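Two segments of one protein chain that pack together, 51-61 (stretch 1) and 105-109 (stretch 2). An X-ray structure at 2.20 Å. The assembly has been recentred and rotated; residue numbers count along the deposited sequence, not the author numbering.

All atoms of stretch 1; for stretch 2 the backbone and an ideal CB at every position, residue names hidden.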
ATOM      1  N   THR A  51      10.441 -29.325   0.324  1.00 42.09           N
ATOM      2  CA  THR A  51      11.230 -30.559   0.090  1.00 40.40           C
ATOM      3  C   THR A  51      11.494 -30.752  -1.405  1.00 46.36           C
ATOM      4  O   THR A  51      12.635 -30.944  -1.832  1.00 46.71           O
ATOM      5  CB  THR A  51      10.485 -31.751   0.680  1.00 49.79           C
ATOM      6  OG1 THR A  51      10.253 -31.518   2.076  1.00 43.32           O
ATOM      7  CG2 THR A  51      11.225 -33.030   0.502  1.00 47.35           C
ATOM      8  N   LEU A  52      10.457 -30.656  -2.230  1.00 43.45           N
ATOM      9  CA  LEU A  52      10.687 -30.824  -3.646  1.00 41.89           C
ATOM     10  C   LEU A  52      11.667 -29.780  -4.180  1.00 45.53           C
ATOM     11  O   LEU A  52      12.536 -30.150  -4.935  1.00 45.51           O
ATOM     12  CB  LEU A  52       9.364 -30.760  -4.421  1.00 41.25           C
ATOM     13  CG  LEU A  52       8.328 -31.893  -4.145  1.00 44.54           C
ATOM     14  CD1 LEU A  52       6.967 -31.589  -4.790  1.00 45.35           C
ATOM     15  CD2 LEU A  52       8.792 -33.261  -4.709  1.00 38.83           C
ATOM     16  N   ARG A  53      11.569 -28.503  -3.772  1.00 47.37           N
ATOM     17  CA  ARG A  53      12.490 -27.438  -4.231  1.00 50.16           C
ATOM     18  C   ARG A  53      13.917 -27.707  -3.794  1.00 56.25           C
ATOM     19  O   ARG A  53      14.861 -27.404  -4.514  1.00 57.94           O
ATOM     20  CB  ARG A  53      12.064 -26.071  -3.672  1.00 49.40           C
ATOM     21  CG  ARG A  53      10.925 -25.378  -4.404  1.00 63.58           C
ATOM     22  CD  ARG A  53      11.443 -24.460  -5.484  1.00 82.46           C
ATOM     23  NE  ARG A  53      12.414 -23.461  -5.009  1.00100.99           N
ATOM     24  CZ  ARG A  53      12.127 -22.310  -4.397  1.00119.66           C
ATOM     25  NH1 ARG A  53      10.869 -21.971  -4.155  1.00108.98           N
ATOM     26  NH2 ARG A  53      13.101 -21.491  -4.022  1.00110.45           N
ATOM     27  N   LEU A  54      14.063 -28.185  -2.570  1.00 52.89           N
ATOM     28  CA  LEU A  54      15.378 -28.536  -2.014  1.00 55.19           C
ATOM     29  C   LEU A  54      15.960 -29.707  -2.836  1.00 56.00           C
ATOM     30  O   LEU A  54      17.132 -29.673  -3.207  1.00 56.52           O
ATOM     31  CB  LEU A  54      15.195 -28.921  -0.531  1.00 55.97           C
ATOM     32  CG  LEU A  54      16.390 -29.367   0.280  1.00 64.67           C
ATOM     33  CD1 LEU A  54      17.434 -28.241   0.409  1.00 66.20           C
ATOM     34  CD2 LEU A  54      15.957 -29.745   1.671  1.00 67.25           C
ATOM     35  N   LEU A  55      15.123 -30.696  -3.210  1.00 48.58           N
ATOM     36  CA  LEU A  55      15.662 -31.798  -3.989  1.00 48.53           C
ATOM     37  C   LEU A  55      16.006 -31.382  -5.419  1.00 50.83           C
ATOM     38  O   LEU A  55      16.899 -31.984  -6.016  1.00 49.96           O
ATOM     39  CB  LEU A  55      14.748 -33.043  -3.965  1.00 47.48           C
ATOM     40  CG  LEU A  55      14.548 -33.632  -2.575  1.00 48.54           C
ATOM     41  CD1 LEU A  55      13.625 -34.818  -2.619  1.00 48.11           C
ATOM     42  CD2 LEU A  55      15.852 -33.997  -1.939  1.00 45.70           C
ATOM     43  N   ARG A  56      15.346 -30.377  -5.959  1.00 49.62           N
ATOM     44  CA  ARG A  56      15.679 -29.843  -7.290  1.00 52.06           C
ATOM     45  C   ARG A  56      17.066 -29.223  -7.302  1.00 57.61           C
ATOM     46  O   ARG A  56      17.773 -29.392  -8.286  1.00 57.71           O
ATOM     47  CB  ARG A  56      14.643 -28.799  -7.780  1.00 53.90           C
ATOM     48  CG  ARG A  56      14.986 -28.251  -9.207  1.00 63.56           C
ATOM     49  CD  ARG A  56      13.837 -27.597  -9.967  1.00 57.30           C
ATOM     50  NE  ARG A  56      13.143 -26.513  -9.249  1.00 69.57           N
ATOM     51  CZ  ARG A  56      12.064 -25.856  -9.718  1.00 91.44           C
ATOM     52  NH1 ARG A  56      11.475 -24.917  -8.983  1.00 66.47           N
ATOM     53  NH2 ARG A  56      11.557 -26.151 -10.918  1.00 75.50           N
ATOM     54  N   SER A  57      17.482 -28.559  -6.191  1.00 55.98           N
ATOM     55  CA  SER A  57      18.790 -27.893  -6.113  1.00 59.05           C
ATOM     56  C   SER A  57      19.964 -28.853  -6.190  1.00 64.90           C
ATOM     57  O   SER A  57      21.063 -28.401  -6.482  1.00 70.75           O
ATOM     58  CB  SER A  57      18.908 -27.052  -4.840  1.00 63.49           C
ATOM     59  OG  SER A  57      18.986 -27.843  -3.660  1.00 71.79           O
ATOM     60  N   VAL A  58      19.760 -30.149  -5.923  1.00 58.81           N
ATOM     61  CA  VAL A  58      20.816 -31.170  -6.013  1.00 58.50           C
ATOM     62  C   VAL A  58      20.518 -32.201  -7.147  1.00 61.49           C
ATOM     63  O   VAL A  58      21.404 -32.986  -7.467  1.00 63.13           O
ATOM     64  CB  VAL A  58      21.039 -31.859  -4.636  1.00 61.48           C
ATOM     65  CG1 VAL A  58      21.441 -30.820  -3.584  1.00 62.47           C
ATOM     66  CG2 VAL A  58      19.795 -32.626  -4.161  1.00 59.53           C
ATOM     67  N   HIS A  59      19.288 -32.226  -7.738  1.00 56.57           N
ATOM     68  CA  HIS A  59      18.914 -33.154  -8.833  1.00 55.41           C
ATOM     69  C   HIS A  59      20.033 -33.172  -9.878  1.00 59.23           C
ATOM     70  O   HIS A  59      20.588 -32.108 -10.178  1.00 58.92           O
ATOM     71  CB  HIS A  59      17.590 -32.717  -9.510  1.00 55.68           C
ATOM     72  CG  HIS A  59      17.130 -33.689 -10.536  1.00 60.54           C
ATOM     73  ND1 HIS A  59      17.432 -33.515 -11.871  1.00 64.82           N
ATOM     74  CD2 HIS A  59      16.482 -34.882 -10.379  1.00 62.79           C
ATOM     75  CE1 HIS A  59      17.009 -34.619 -12.484  1.00 65.32           C
ATOM     76  NE2 HIS A  59      16.412 -35.457 -11.630  1.00 64.17           N
ATOM     77  N   PRO A  60      20.451 -34.318 -10.404  1.00 55.92           N
ATOM     78  CA  PRO A  60      19.918 -35.680 -10.229  1.00 55.18           C
ATOM     79  C   PRO A  60      20.379 -36.400  -8.958  1.00 59.16           C
ATOM     80  O   PRO A  60      19.970 -37.552  -8.742  1.00 55.73           O
ATOM     81  CB  PRO A  60      20.441 -36.386 -11.480  1.00 58.89           C
ATOM     82  CG  PRO A  60      21.809 -35.755 -11.651  1.00 65.77           C
ATOM     83  CD  PRO A  60      21.560 -34.300 -11.379  1.00 60.19           C
ATOM     84  N   GLU A  61      21.200 -35.746  -8.100  1.00 58.27           N
ATOM     85  CA  GLU A  61      21.619 -36.414  -6.877  1.00 58.38           C
ATOM     86  C   GLU A  61      20.509 -36.369  -5.848  1.00 60.65           C
ATOM     87  O   GLU A  61      19.651 -35.500  -5.905  1.00 59.28           O
ATOM     88  CB  GLU A  61      22.861 -35.773  -6.297  1.00 61.37           C
ATOM     89  CG  GLU A  61      24.101 -35.940  -7.153  1.00 69.48           C
ATOM     90  CD  GLU A  61      25.189 -34.960  -6.752  1.00100.07           C
ATOM     91  OE1 GLU A  61      26.327 -35.424  -6.524  1.00 90.84           O
ATOM     92  OE2 GLU A  61      24.897 -33.745  -6.614  1.00 99.12           O
ATOM     93  N   UNK A 105      18.359 -42.040   0.998  1.00 52.68           N
ATOM     94  CA  UNK A 105      18.581 -40.868   0.164  1.00 53.59           C
ATOM     95  C   UNK A 105      17.354 -40.710  -0.711  1.00 56.40           C
ATOM     96  O   UNK A 105      16.779 -41.706  -1.142  1.00 54.56           O
ATOM     97  CB  UNK A 105      19.856 -40.994  -0.672  1.00 53.59           C
ATOM     98  N   UNK A 106      16.905 -39.479  -0.895  1.00 53.80           N
ATOM     99  CA  UNK A 106      15.706 -39.162  -1.672  1.00 51.21           C
ATOM    100  C   UNK A 106      16.124 -38.199  -2.766  1.00 52.21           C
ATOM    101  O   UNK A 106      16.754 -37.202  -2.439  1.00 49.65           O
ATOM    102  CB  UNK A 106      14.599 -38.567  -0.799  1.00 51.21           C
ATOM    103  N   UNK A 107      15.720 -38.456  -4.020  1.00 45.61           N
ATOM    104  CA  UNK A 107      15.971 -37.589  -5.154  1.00 43.39           C
ATOM    105  C   UNK A 107      14.637 -37.274  -5.859  1.00 46.74           C
ATOM    106  O   UNK A 107      13.658 -38.053  -5.819  1.00 45.01           O
ATOM    107  CB  UNK A 107      16.964 -38.239  -6.119  1.00 43.39           C
ATOM    108  N   UNK A 108      14.621 -36.173  -6.574  1.00 44.82           N
ATOM    109  CA  UNK A 108      13.452 -35.847  -7.397  1.00 44.73           C
ATOM    110  C   UNK A 108      13.398 -36.781  -8.593  1.00 43.37           C
ATOM    111  O   UNK A 108      14.441 -37.250  -9.015  1.00 41.35           O
ATOM    112  CB  UNK A 108      13.492 -34.389  -7.858  1.00 44.73           C
ATOM    113  N   UNK A 109      12.206 -37.052  -9.112  1.00 42.14           N
ATOM    114  CA  UNK A 109      11.957 -37.815 -10.368  1.00 42.44           C
ATOM    115  C   UNK A 109      11.611 -36.832 -11.450  1.00 45.99           C
ATOM    116  O   UNK A 109      11.405 -35.650 -11.154  1.00 44.97           O
ATOM    117  CB  UNK A 109      10.837 -38.844 -10.205  1.00 42.44           C
TER

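The helix of stretch 1 crosses the strand of stretch 2 almost at right angles, with axes 7.3 Å apart at their closest, so the two segments meet over a short patch.

Position 105 has extended backbone angles, and its CA-to-CB bond points sideways. No atom of stretch 1 lies within 5.5 Å of the ideal CB, so polar, charged or apolar residues would all be compatible. The residue is Glu 105, which makes no contact with stretch 1.

At position 106 CA-to-CB also points sideways, but the ideal CB is 4.3 Å from Leu 55 CD1. Stretch 1 offers a methyl group here and no polar partner, which favours an apolar side chain; valine, isoleucine or leucine would each be reasonable. The residue is Val 106, and its CG1 lies 3.7 Å from Leu 55 CD1. Leu 55 CD2 approaches the backbone at Val 106 O, at 3.4 Å.

At position 107 CA-to-CB points sideways, and the ideal CB lies beside the loop that follows the helix. It is 3.8 Å from Glu 61 O and 4.0 Å from Pro 60 O: two carbonyl oxygens lie at packing distance on one side, so a small residue such as alanine or serine would suit, and a larger one could fit if it led off the other way. It is Ala 107. Its CB rests 3.9 Å from Glu 61 O and 4.1 Å from Pro 60 O.

Position 108 points toward stretch 1, and its CA is 5.7 Å from that of Leu 55. The ideal CB has His 59 CD2 at 3.9 Å and Leu 55 CB at 4.3 Å, while Leu 52 and Arg 56 lie farther along the helix surface. A mid-sized apolar chain, leucine, isoleucine or methionine, would suit this site. Leu 108 occupies it and has the largest area covered of any residue in the pair. Its CD2 meets Leu 52 CD2 at 3.4 Å, its CG lies 3.9 Å from Leu 55 CB, and its CD1 is 3.8 Å from Arg 56 CA. One water accepts from Leu 108 N and donates to Leu 55 O and Glu 61 O, each at 2.8 Å from the water O, linking strand, helix and loop.

Position 109 points away, with nothing of stretch 1 near its CB, so many residues are possible. Thr 109 caps a helix beginning just past the stretch.

Stretch 2, residues 105-109: EVALT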
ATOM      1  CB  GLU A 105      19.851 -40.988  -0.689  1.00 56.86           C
ATOM      2  CG  GLU A 105      21.106 -40.943   0.158  1.00 70.03           C
ATOM      3  CD  GLU A 105      22.360 -40.732  -0.662  1.00100.25           C
ATOM      4  OE1 GLU A 105      22.602 -41.547  -1.580  1.00104.93           O
ATOM      5  OE2 GLU A 105      23.082 -39.736  -0.410  1.00 98.23           O
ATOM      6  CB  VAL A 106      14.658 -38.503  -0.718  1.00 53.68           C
ATOM      7  CG1 VAL A 106      13.314 -38.296  -1.421  1.00 51.45           C
ATOM      8  CG2 VAL A 106      14.483 -39.332   0.550  1.00 53.60           C
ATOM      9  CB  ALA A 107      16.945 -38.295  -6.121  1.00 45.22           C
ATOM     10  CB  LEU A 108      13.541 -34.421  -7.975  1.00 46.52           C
ATOM     11  CG  LEU A 108      12.901 -33.249  -7.346  1.00 54.59           C
ATOM     12  CD1 LEU A 108      12.833 -32.132  -8.356  1.00 57.64           C
ATOM     13  CD2 LEU A 108      11.522 -33.542  -6.782  1.00 56.23           C
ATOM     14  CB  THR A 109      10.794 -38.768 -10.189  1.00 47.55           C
ATOM     15  OG1 THR A 109       9.652 -37.987  -9.847  1.00 40.24           O
ATOM     16  CG2 THR A 109      11.054 -39.794  -9.132  1.00 41.27           C
TER
HETATM   17  O   HOH W   1      17.043 -34.721  -6.471  1.00 46.28           O
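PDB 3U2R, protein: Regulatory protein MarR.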